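Long-range contacts in phosphohistidine phosphatase SixA (Escherichia coli, PDB 1UJC), which removes the phosphoryl group from phosphohistidine in the HPt domain of the sensor ArcB, acting in a multistep His-Asp phosphorelay: residues S31-N36 against E62-L67; M6-A11 against R55-T59; R47-F53 against E74-T80; M1-I5 against V100-L104. One frame throughout, in Å; residues are numbered along the deposited sequence.

Interaction 1 (S31-N36 against E62-L67); sequences SRLMAN and EVGDCL. With CA (calcium ion), chain B.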
# COMPACT_ATOMS: atom_id res chain seq x y z
N SER A 31 -0.35 -0.53 -12.22
CA SER A 31 -1.04 -0.94 -11.01
C SER A 31 -1.72 -2.29 -11.23
O SER A 31 -1.75 -3.13 -10.32
CB SER A 31 -2.05 0.12 -10.58
OG SER A 31 -1.39 1.19 -9.92
N ARG A 32 -2.24 -2.50 -12.43
CA ARG A 32 -2.89 -3.77 -12.77
C ARG A 32 -1.82 -4.85 -12.88
O ARG A 32 -2.04 -6.01 -12.52
CB ARG A 32 -3.65 -3.67 -14.10
CG ARG A 32 -5.06 -3.09 -13.99
CD ARG A 32 -5.92 -3.49 -15.21
NE ARG A 32 -7.35 -3.34 -14.95
CZ ARG A 32 -8.05 -2.24 -15.20
NH1 ARG A 32 -7.47 -1.18 -15.74
NH2 ARG A 32 -9.35 -2.19 -14.91
N LEU A 33 -0.65 -4.45 -13.36
CA LEU A 33 0.48 -5.36 -13.52
C LEU A 33 0.88 -5.94 -12.16
O LEU A 33 1.05 -7.15 -12.01
CB LEU A 33 1.66 -4.60 -14.13
CG LEU A 33 2.87 -5.40 -14.65
CD1 LEU A 33 2.40 -6.41 -15.69
CD2 LEU A 33 3.88 -4.44 -15.27
N MET A 34 1.03 -5.06 -11.17
CA MET A 34 1.40 -5.48 -9.82
C MET A 34 0.28 -6.30 -9.18
O MET A 34 0.53 -7.25 -8.43
CB MET A 34 1.70 -4.26 -8.95
CG MET A 34 2.95 -3.49 -9.35
SD MET A 34 4.47 -4.46 -9.16
CE MET A 34 4.47 -4.70 -7.40
N ALA A 35 -0.97 -5.93 -9.47
CA ALA A 35 -2.12 -6.63 -8.93
C ALA A 35 -2.12 -8.08 -9.40
O ALA A 35 -2.30 -9.01 -8.61
CB ALA A 35 -3.41 -5.95 -9.36
N ASN A 36 -1.90 -8.28 -10.70
CA ASN A 36 -1.87 -9.62 -11.25
C ASN A 36 -0.70 -10.42 -10.70
O ASN A 36 -0.81 -11.62 -10.47
CB ASN A 36 -1.81 -9.57 -12.79
CG ASN A 36 -3.12 -9.13 -13.41
OD1 ASN A 36 -4.20 -9.61 -13.03
ND2 ASN A 36 -3.05 -8.23 -14.38
N GLU A 62 -8.13 -0.03 -9.69
CA GLU A 62 -7.39 -0.80 -10.69
C GLU A 62 -6.95 -2.16 -10.17
O GLU A 62 -7.12 -3.18 -10.85
CB GLU A 62 -6.19 0.03 -11.16
CG GLU A 62 -6.58 1.28 -11.93
CD GLU A 62 -7.18 0.97 -13.30
OE1 GLU A 62 -8.17 1.63 -13.70
OE2 GLU A 62 -6.65 0.07 -13.98
N VAL A 63 -6.39 -2.17 -8.97
CA VAL A 63 -5.93 -3.41 -8.36
C VAL A 63 -7.11 -4.35 -8.13
O VAL A 63 -7.04 -5.53 -8.47
CB VAL A 63 -5.23 -3.14 -7.02
CG1 VAL A 63 -4.99 -4.45 -6.27
CG2 VAL A 63 -3.90 -2.44 -7.26
N GLY A 64 -8.18 -3.80 -7.56
CA GLY A 64 -9.37 -4.60 -7.28
C GLY A 64 -9.96 -5.23 -8.53
O GLY A 64 -10.71 -6.20 -8.45
N ASP A 65 -9.61 -4.67 -9.68
CA ASP A 65 -10.10 -5.19 -10.95
C ASP A 65 -9.37 -6.46 -11.36
O ASP A 65 -9.90 -7.24 -12.14
CB ASP A 65 -9.95 -4.15 -12.06
CG ASP A 65 -11.08 -3.14 -12.08
OD1 ASP A 65 -12.00 -3.23 -11.24
OD2 ASP A 65 -11.04 -2.25 -12.96
N CYS A 66 -8.17 -6.67 -10.85
CA CYS A 66 -7.40 -7.86 -11.22
C CYS A 66 -7.22 -8.85 -10.07
O CYS A 66 -7.00 -10.04 -10.29
CB CYS A 66 -6.02 -7.44 -11.73
SG CYS A 66 -6.03 -6.18 -13.03
N LEU A 67 -7.32 -8.35 -8.85
CA LEU A 67 -7.14 -9.17 -7.66
C LEU A 67 -8.42 -9.15 -6.81
O LEU A 67 -9.03 -8.10 -6.63
CB LEU A 67 -5.95 -8.62 -6.86
CG LEU A 67 -5.38 -9.32 -5.63
CD1 LEU A 67 -4.80 -10.66 -6.00
CD2 LEU A 67 -4.29 -8.43 -5.04
CA CA B . -10.61 -8.84 -14.07
O HOH W 1 -8.61 1.30 -16.39
O HOH W 2 -8.95 -10.47 -12.49
O HOH W 3 -12.18 -6.65 -14.83
O HOH W 4 -12.42 -9.32 -11.94
O HOH W 5 -10.59 -8.42 -16.84
O HOH W 6 -8.77 -7.12 -15.22
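Two helices on one flank of the histidine phosphatase alpha/beta fold pack side by side, running in the same sense: the axes of 31-36 and 62-66 approach to 8.0 Å and cross at -39°. The close spacing rests on A35, whose small CB lies 3.7 Å from V63 CA and 3.8 Å from both V63 CG1 and C66 CB. L67 adds its CD1, 4.0 Å from A35 O, and also packs on L38 and K39. S31 meets V63 through its backbone, S31 O to V63 CG2 at 3.8 Å, while its hydroxyl is bonded to G27 and S131. Along the solvent edge R32 reaches across in a salt-bridge network, with NH2 2.6 Å from D65 OD2 and NH1 paired with E62 OE2, though these last two atoms are modelled too close; water 1 links R32 NH1 to E62 OE1. A calcium ion binds D65 O at 2.6 Å and five waters. The chemistry divides into an apolar seam toward the interior and a charged outer edge, where one arginine answers two carboxylates.

Interaction 2 (M6-A11 against R55-T59); sequences MRHGDA and RAEQT. With WO4 (tungstate(VI)ion), chain C.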
# COMPACT_ATOMS: atom_id res chain seq x y z
N MET A 6 1.77 -0.45 -0.52
CA MET A 6 1.88 -0.04 -1.91
C MET A 6 1.82 1.46 -2.15
O MET A 6 1.03 2.17 -1.53
CB MET A 6 0.79 -0.75 -2.73
CG MET A 6 0.73 -0.39 -4.20
SD MET A 6 -0.52 -1.38 -5.04
CE MET A 6 0.11 -1.38 -6.75
N ARG A 7 2.67 1.93 -3.05
CA ARG A 7 2.68 3.35 -3.41
C ARG A 7 1.72 3.48 -4.58
O ARG A 7 1.73 2.66 -5.50
CB ARG A 7 4.08 3.79 -3.85
CG ARG A 7 4.14 5.24 -4.29
CD ARG A 7 5.54 5.61 -4.77
NE ARG A 7 5.61 7.00 -5.17
CZ ARG A 7 6.62 7.53 -5.86
NH1 ARG A 7 7.64 6.77 -6.23
NH2 ARG A 7 6.59 8.81 -6.19
N HIS A 8 0.88 4.51 -4.55
CA HIS A 8 -0.08 4.74 -5.61
C HIS A 8 0.65 4.74 -6.96
O HIS A 8 1.86 4.95 -7.01
CB HIS A 8 -0.78 6.08 -5.39
CG HIS A 8 0.13 7.25 -5.60
ND1 HIS A 8 0.55 7.65 -6.85
CD2 HIS A 8 0.73 8.08 -4.71
CE1 HIS A 8 1.37 8.68 -6.72
NE2 HIS A 8 1.50 8.95 -5.44
N GLY A 9 -0.09 4.50 -8.03
CA GLY A 9 0.51 4.47 -9.36
C GLY A 9 0.81 5.85 -9.93
O GLY A 9 0.40 6.86 -9.38
N ASP A 10 1.53 5.86 -11.05
CA ASP A 10 1.90 7.09 -11.74
C ASP A 10 0.67 7.99 -11.89
O ASP A 10 -0.39 7.54 -12.33
CB ASP A 10 2.48 6.74 -13.11
CG ASP A 10 3.05 7.94 -13.83
OD1 ASP A 10 4.05 8.52 -13.36
OD2 ASP A 10 2.49 8.31 -14.88
N ALA A 11 0.82 9.26 -11.53
CA ALA A 11 -0.30 10.19 -11.59
C ALA A 11 -0.03 11.48 -12.36
O ALA A 11 1.10 11.96 -12.41
CB ALA A 11 -0.75 10.53 -10.18
N ARG A 55 -5.55 9.62 -6.23
CA ARG A 55 -4.58 8.71 -6.85
C ARG A 55 -4.46 7.39 -6.09
O ARG A 55 -4.20 6.35 -6.70
CB ARG A 55 -3.21 9.39 -7.00
CG ARG A 55 -2.63 10.04 -5.76
CD ARG A 55 -1.43 10.87 -6.16
NE ARG A 55 -0.70 11.50 -5.06
CZ ARG A 55 -1.08 12.61 -4.42
NH1 ARG A 55 -2.19 13.25 -4.77
NH2 ARG A 55 -0.31 13.11 -3.46
N ALA A 56 -4.66 7.42 -4.78
CA ALA A 56 -4.58 6.20 -3.99
C ALA A 56 -5.82 5.34 -4.24
O ALA A 56 -5.72 4.16 -4.55
CB ALA A 56 -4.46 6.54 -2.50
N GLU A 57 -6.99 5.96 -4.13
CA GLU A 57 -8.25 5.27 -4.34
C GLU A 57 -8.34 4.67 -5.75
O GLU A 57 -8.83 3.56 -5.93
CB GLU A 57 -9.42 6.23 -4.09
CG GLU A 57 -9.40 6.85 -2.69
CD GLU A 57 -10.50 7.87 -2.47
OE1 GLU A 57 -10.85 8.60 -3.42
OE2 GLU A 57 -11.01 7.95 -1.33
N GLN A 58 -7.85 5.40 -6.75
CA GLN A 58 -7.90 4.91 -8.12
C GLN A 58 -6.96 3.72 -8.29
O GLN A 58 -7.26 2.78 -9.02
CB GLN A 58 -7.53 6.01 -9.11
CG GLN A 58 -8.10 5.77 -10.49
CD GLN A 58 -7.64 6.80 -11.50
OE1 GLN A 58 -7.28 7.92 -11.15
NE2 GLN A 58 -7.65 6.42 -12.77
N THR A 59 -5.81 3.77 -7.62
CA THR A 59 -4.87 2.67 -7.69
C THR A 59 -5.58 1.44 -7.13
O THR A 59 -5.47 0.34 -7.67
CB THR A 59 -3.61 2.96 -6.85
OG1 THR A 59 -2.87 4.03 -7.45
CG2 THR A 59 -2.74 1.73 -6.76
W WO4 C . 3.16 10.56 -4.52
O1 WO4 C . 3.77 9.10 -3.82
O2 WO4 C . 1.58 10.89 -3.89
O3 WO4 C . 3.23 10.51 -6.25
O4 WO4 C . 4.17 11.87 -4.02
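R55, near the start of helix 54-66, lays its aliphatic chain over the ring of H8: CD sits 3.6 Å from the ring centroid, 11° off its normal, a CH-pi contact. A11 CB lies 4.1 Å from the same R55 CD. The guanidinium continues to the tungstate, donating from NE to O2 at 2.6 Å and from NH2 to O2 at 2.9 Å, and NH2 also forms a salt bridge with D18. H8 NE2 approaches tungstate W to 2.5 Å; R7 NE donates to tungstate O1 at 3.1 Å. R7-H8-G9 is the RHG signature of the histidine phosphatase superfamily, set where strand 2-7 runs out into a loop; by analogy with relatives, H8 is probably the nucleophile that takes up the phosphoryl group, with tungstate in the phosphate's place. Its ring is oriented by ND1, which donates to G9 O at 2.7 Å. H108 and L109, hydrogen-bonded to tungstate, complete the pocket. Next, A56 backs the histidine, its CA 4.1 Å from H8 CB. One turn beyond R55, T59 OG1 accepts from G9 N at 2.9 Å and donates to R55 O at 2.8 Å, tying the loop to the helix, while T59 CG2 touches M6 SD at 4.2 Å.

Interaction 3 (R47-F53 against E74-T80); sequences RVLVSPF and EVLPELT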
# COMPACT_ATOMS: atom_id res chain seq x y z
N ARG A 47 -8.06 -7.39 4.28
CA ARG A 47 -8.45 -6.02 4.57
C ARG A 47 -7.68 -5.02 3.70
O ARG A 47 -6.55 -5.28 3.30
CB ARG A 47 -8.21 -5.71 6.05
CG ARG A 47 -9.10 -6.50 7.00
CD ARG A 47 -10.52 -5.95 7.00
NE ARG A 47 -10.63 -4.74 7.82
CZ ARG A 47 -10.63 -4.74 9.15
NH1 ARG A 47 -10.51 -5.89 9.82
NH2 ARG A 47 -10.74 -3.60 9.82
N VAL A 48 -8.31 -3.88 3.44
CA VAL A 48 -7.69 -2.84 2.63
C VAL A 48 -7.78 -1.47 3.28
O VAL A 48 -8.85 -1.03 3.70
CB VAL A 48 -8.34 -2.78 1.24
CG1 VAL A 48 -7.73 -1.66 0.42
CG2 VAL A 48 -8.17 -4.11 0.54
N LEU A 49 -6.63 -0.80 3.37
CA LEU A 49 -6.54 0.54 3.95
C LEU A 49 -6.01 1.44 2.84
O LEU A 49 -4.99 1.13 2.23
CB LEU A 49 -5.57 0.53 5.14
CG LEU A 49 -5.80 -0.55 6.19
CD1 LEU A 49 -4.73 -0.46 7.28
CD2 LEU A 49 -7.19 -0.39 6.80
N VAL A 50 -6.69 2.54 2.58
CA VAL A 50 -6.28 3.44 1.51
C VAL A 50 -6.31 4.92 1.87
O VAL A 50 -7.11 5.35 2.70
CB VAL A 50 -7.16 3.21 0.26
CG1 VAL A 50 -8.61 3.55 0.58
CG2 VAL A 50 -6.65 4.04 -0.92
N SER A 51 -5.43 5.69 1.24
CA SER A 51 -5.37 7.12 1.44
C SER A 51 -6.61 7.75 0.82
O SER A 51 -7.16 7.23 -0.15
CB SER A 51 -4.13 7.69 0.76
OG SER A 51 -4.25 9.09 0.57
N PRO A 52 -7.07 8.88 1.38
CA PRO A 52 -8.26 9.60 0.90
C PRO A 52 -8.03 10.29 -0.45
O PRO A 52 -8.97 10.71 -1.11
CB PRO A 52 -8.52 10.63 2.01
CG PRO A 52 -7.91 9.99 3.22
CD PRO A 52 -6.63 9.43 2.67
N PHE A 53 -6.76 10.41 -0.85
CA PHE A 53 -6.43 11.07 -2.11
C PHE A 53 -6.79 10.23 -3.33
O PHE A 53 -6.54 9.02 -3.37
CB PHE A 53 -4.94 11.44 -2.14
CG PHE A 53 -4.57 12.56 -1.21
CD1 PHE A 53 -5.53 13.17 -0.40
CD2 PHE A 53 -3.25 13.01 -1.14
CE1 PHE A 53 -5.18 14.20 0.47
CE2 PHE A 53 -2.90 14.05 -0.28
CZ PHE A 53 -3.86 14.64 0.53
N GLU A 74 -11.15 0.67 3.92
CA GLU A 74 -11.14 1.66 4.96
C GLU A 74 -10.27 2.83 4.52
O GLU A 74 -9.07 2.67 4.33
CB GLU A 74 -10.61 1.04 6.25
CG GLU A 74 -11.51 -0.07 6.76
CD GLU A 74 -10.74 -1.27 7.28
OE1 GLU A 74 -10.08 -1.16 8.34
OE2 GLU A 74 -10.81 -2.34 6.63
N VAL A 75 -10.91 3.98 4.35
CA VAL A 75 -10.21 5.19 3.93
C VAL A 75 -9.66 5.83 5.19
O VAL A 75 -10.42 6.28 6.05
CB VAL A 75 -11.18 6.17 3.23
CG1 VAL A 75 -10.43 7.41 2.79
CG2 VAL A 75 -11.82 5.48 2.02
N LEU A 76 -8.33 5.85 5.30
CA LEU A 76 -7.65 6.40 6.47
C LEU A 76 -6.99 7.74 6.21
O LEU A 76 -6.18 7.87 5.30
CB LEU A 76 -6.58 5.41 6.97
CG LEU A 76 -6.99 4.15 7.74
CD1 LEU A 76 -7.96 3.32 6.93
CD2 LEU A 76 -5.73 3.34 8.08
N PRO A 77 -7.34 8.77 7.01
CA PRO A 77 -6.75 10.09 6.83
C PRO A 77 -5.24 10.11 7.10
O PRO A 77 -4.52 10.95 6.57
CB PRO A 77 -7.50 10.95 7.84
CG PRO A 77 -8.85 10.28 7.93
CD PRO A 77 -8.45 8.81 7.98
N GLU A 78 -4.77 9.17 7.92
CA GLU A 78 -3.35 9.12 8.25
C GLU A 78 -2.50 8.46 7.18
O GLU A 78 -1.30 8.26 7.38
CB GLU A 78 -3.14 8.42 9.59
CG GLU A 78 -3.80 9.14 10.76
CD GLU A 78 -3.29 10.56 10.94
OE1 GLU A 78 -3.91 11.30 11.75
OE2 GLU A 78 -2.29 10.94 10.30
N LEU A 79 -3.11 8.12 6.04
CA LEU A 79 -2.39 7.50 4.94
C LEU A 79 -2.01 8.52 3.87
O LEU A 79 -1.41 8.18 2.85
CB LEU A 79 -3.22 6.37 4.31
CG LEU A 79 -3.29 5.10 5.16
CD1 LEU A 79 -4.18 4.06 4.51
CD2 LEU A 79 -1.88 4.56 5.34
N THR A 80 -2.37 9.78 4.11
CA THR A 80 -2.03 10.85 3.18
C THR A 80 -0.52 11.03 3.27
O THR A 80 0.12 10.52 4.19
CB THR A 80 -2.73 12.17 3.57
OG1 THR A 80 -2.40 12.50 4.92
CG2 THR A 80 -4.23 12.05 3.42
O HOH W 7 -11.00 -3.71 4.13
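Strands 47-50 and 74-75 run parallel, with L49 in register with E74 and V50 with V75. Their ladder has three backbone hydrogen bonds: E74 N to V48 O at 2.9 Å, V50 N to E74 O at 3.0 Å and L76 N to V50 O at 2.9 Å. Past the strands, 77-79 forms a 3-10 turn, and an ST turn, F53 N to S51 OG at 3.2 Å, leads into helix 54-66 with F53 as N-cap residue. R47 and E74 pair end to end in a bidentate salt bridge, NE to OE2 at 2.7 Å and NH2 to OE1 at 2.9 Å; water 7 accepts from V48 N at 2.8 Å, close to E74 OE2. On the L49 face, L49 CD2 meets L76 CD1 and L49 CB meets L79 CD1, both at 3.8 Å. On the V50 face, V50 CG1 packs on V75 CG2 at 4.0 Å; beyond the strand end P52 CG touches V75 CG1 at 3.6 Å. T80 CG2 stands 4.1 Å from the F53 ring centroid in a CH-pi contact. S51 OG also bonds H108 of the tungstate pocket. The pair belongs to a beta-alpha-beta unit whose connecting helix 54-66 covers V48 and V50, while helix 85-98 packs against L49 on the other face; strand 74-75 forms one edge of the sheet, and strand 102-107 flanks 47-50 on its far side.

Interaction 4 (M1-I5 against V100-L104); sequences MQVFI and VASVL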
# COMPACT_ATOMS: atom_id res chain seq x y z
N MET A 1 0.82 -11.34 10.83
CA MET A 1 -0.07 -10.75 9.79
C MET A 1 0.74 -10.19 8.63
O MET A 1 1.71 -9.46 8.84
CB MET A 1 -0.93 -9.64 10.40
CG MET A 1 -1.86 -8.95 9.40
SD MET A 1 -2.96 -7.72 10.16
CE MET A 1 -1.87 -6.26 10.23
N GLN A 2 0.34 -10.54 7.42
CA GLN A 2 1.02 -10.07 6.22
C GLN A 2 0.53 -8.68 5.86
O GLN A 2 -0.66 -8.45 5.70
CB GLN A 2 0.76 -11.01 5.04
CG GLN A 2 1.43 -12.37 5.14
CD GLN A 2 2.93 -12.27 5.37
OE1 GLN A 2 3.39 -12.20 6.51
NE2 GLN A 2 3.70 -12.25 4.29
N VAL A 3 1.46 -7.74 5.73
CA VAL A 3 1.10 -6.38 5.37
C VAL A 3 1.75 -6.05 4.04
O VAL A 3 2.95 -6.22 3.88
CB VAL A 3 1.57 -5.37 6.43
CG1 VAL A 3 1.15 -3.97 6.02
CG2 VAL A 3 0.99 -5.73 7.79
N PHE A 4 0.94 -5.62 3.08
CA PHE A 4 1.46 -5.25 1.77
C PHE A 4 1.31 -3.75 1.59
O PHE A 4 0.20 -3.25 1.42
CB PHE A 4 0.72 -5.99 0.66
CG PHE A 4 0.84 -7.49 0.76
CD1 PHE A 4 -0.12 -8.23 1.43
CD2 PHE A 4 1.92 -8.15 0.19
CE1 PHE A 4 -0.01 -9.61 1.54
CE2 PHE A 4 2.04 -9.54 0.29
CZ PHE A 4 1.08 -10.27 0.96
N ILE A 5 2.43 -3.05 1.63
CA ILE A 5 2.45 -1.60 1.49
C ILE A 5 2.69 -1.21 0.04
O ILE A 5 3.71 -1.59 -0.55
CB ILE A 5 3.54 -1.00 2.39
CG1 ILE A 5 3.32 -1.46 3.83
CG2 ILE A 5 3.53 0.52 2.29
CD1 ILE A 5 4.40 -1.07 4.80
N VAL A 100 -6.78 -10.41 11.94
CA VAL A 100 -6.63 -10.18 10.50
C VAL A 100 -5.37 -10.87 9.96
O VAL A 100 -4.27 -10.69 10.49
CB VAL A 100 -6.57 -8.68 10.19
CG1 VAL A 100 -6.29 -8.45 8.72
CG2 VAL A 100 -7.88 -8.03 10.59
N ALA A 101 -5.53 -11.65 8.89
CA ALA A 101 -4.42 -12.39 8.30
C ALA A 101 -3.58 -11.60 7.30
O ALA A 101 -2.38 -11.85 7.16
CB ALA A 101 -4.94 -13.67 7.64
N SER A 102 -4.19 -10.64 6.60
CA SER A 102 -3.46 -9.86 5.61
C SER A 102 -4.14 -8.54 5.30
O SER A 102 -5.37 -8.44 5.29
CB SER A 102 -3.31 -10.67 4.33
OG SER A 102 -4.58 -11.06 3.84
N VAL A 103 -3.32 -7.53 5.03
CA VAL A 103 -3.82 -6.19 4.72
C VAL A 103 -3.01 -5.55 3.60
O VAL A 103 -1.79 -5.68 3.57
CB VAL A 103 -3.72 -5.26 5.96
CG1 VAL A 103 -4.29 -3.89 5.62
CG2 VAL A 103 -4.45 -5.87 7.14
N LEU A 104 -3.71 -4.88 2.69
CA LEU A 104 -3.06 -4.17 1.59
C LEU A 104 -3.21 -2.69 1.90
O LEU A 104 -4.33 -2.20 2.06
CB LEU A 104 -3.72 -4.50 0.25
CG LEU A 104 -3.29 -3.64 -0.95
CD1 LEU A 104 -1.78 -3.69 -1.12
CD2 LEU A 104 -3.99 -4.13 -2.20
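V103 and M1 make the apolar centre on one face of two neighbouring strands: M1 SD lies 3.8 Å from V103 CG2 and 3.7 Å from V100 CG1, with V3 directed to the same face as V103. On the reverse face F4 CB packs against L104 CD1 at 3.8 Å, and the edge of the F4 ring approaches S102, CE1 to CB at 4.4 Å. Between these layers runs a parallel beta ladder, its segment axes 4.7 Å apart and only 7° from parallel, pairing Q2 with S102, V3 with V103 and F4 with L104. F4 N donates to V103 O at 2.8 Å, V103 N to Q2 O at 2.9 Å and Q2 N to A101 O at 3.0 Å, so the hydrogen bonding reaches almost to the chain's first residue. At the polar edge the side chains of Q2 and S102 touch through their CB atoms, 4.1 Å apart, but their ends turn to other partners, Q2 to T137 and S102 to E44. These are central strands of the mixed sheet: 2-7 is bordered beyond by antiparallel 133-138, and 102-107 by parallel 47-50. Helix 85-98 covers M1 and V103, while helix 111-119 packs on I5.

How the interactions relate
Interactions 2, 3 and 4 all reach the one mixed sheet, in which 74-75, 47-50, 102-107 and 2-7 lie side by side; interaction 1 joins two helices packed beside it. Along the chain, interactions 1, 2 and 3 interlock, their segments alternating, while interaction 4 closes a loop around all three and pairs the N-terminal strand with one about 95 residues on. Interactions 1 and 2, centres 11 Å apart, share helix 54-66 and meet where S31 packs on T59 and G9. Interactions 2 and 4 share strand 2-7, with centres 18 Å apart. Interaction 2 thus lies where strand and helix bring H8 and R55 together at the tungstate, with interaction 3 alongside, 11 Å between centres.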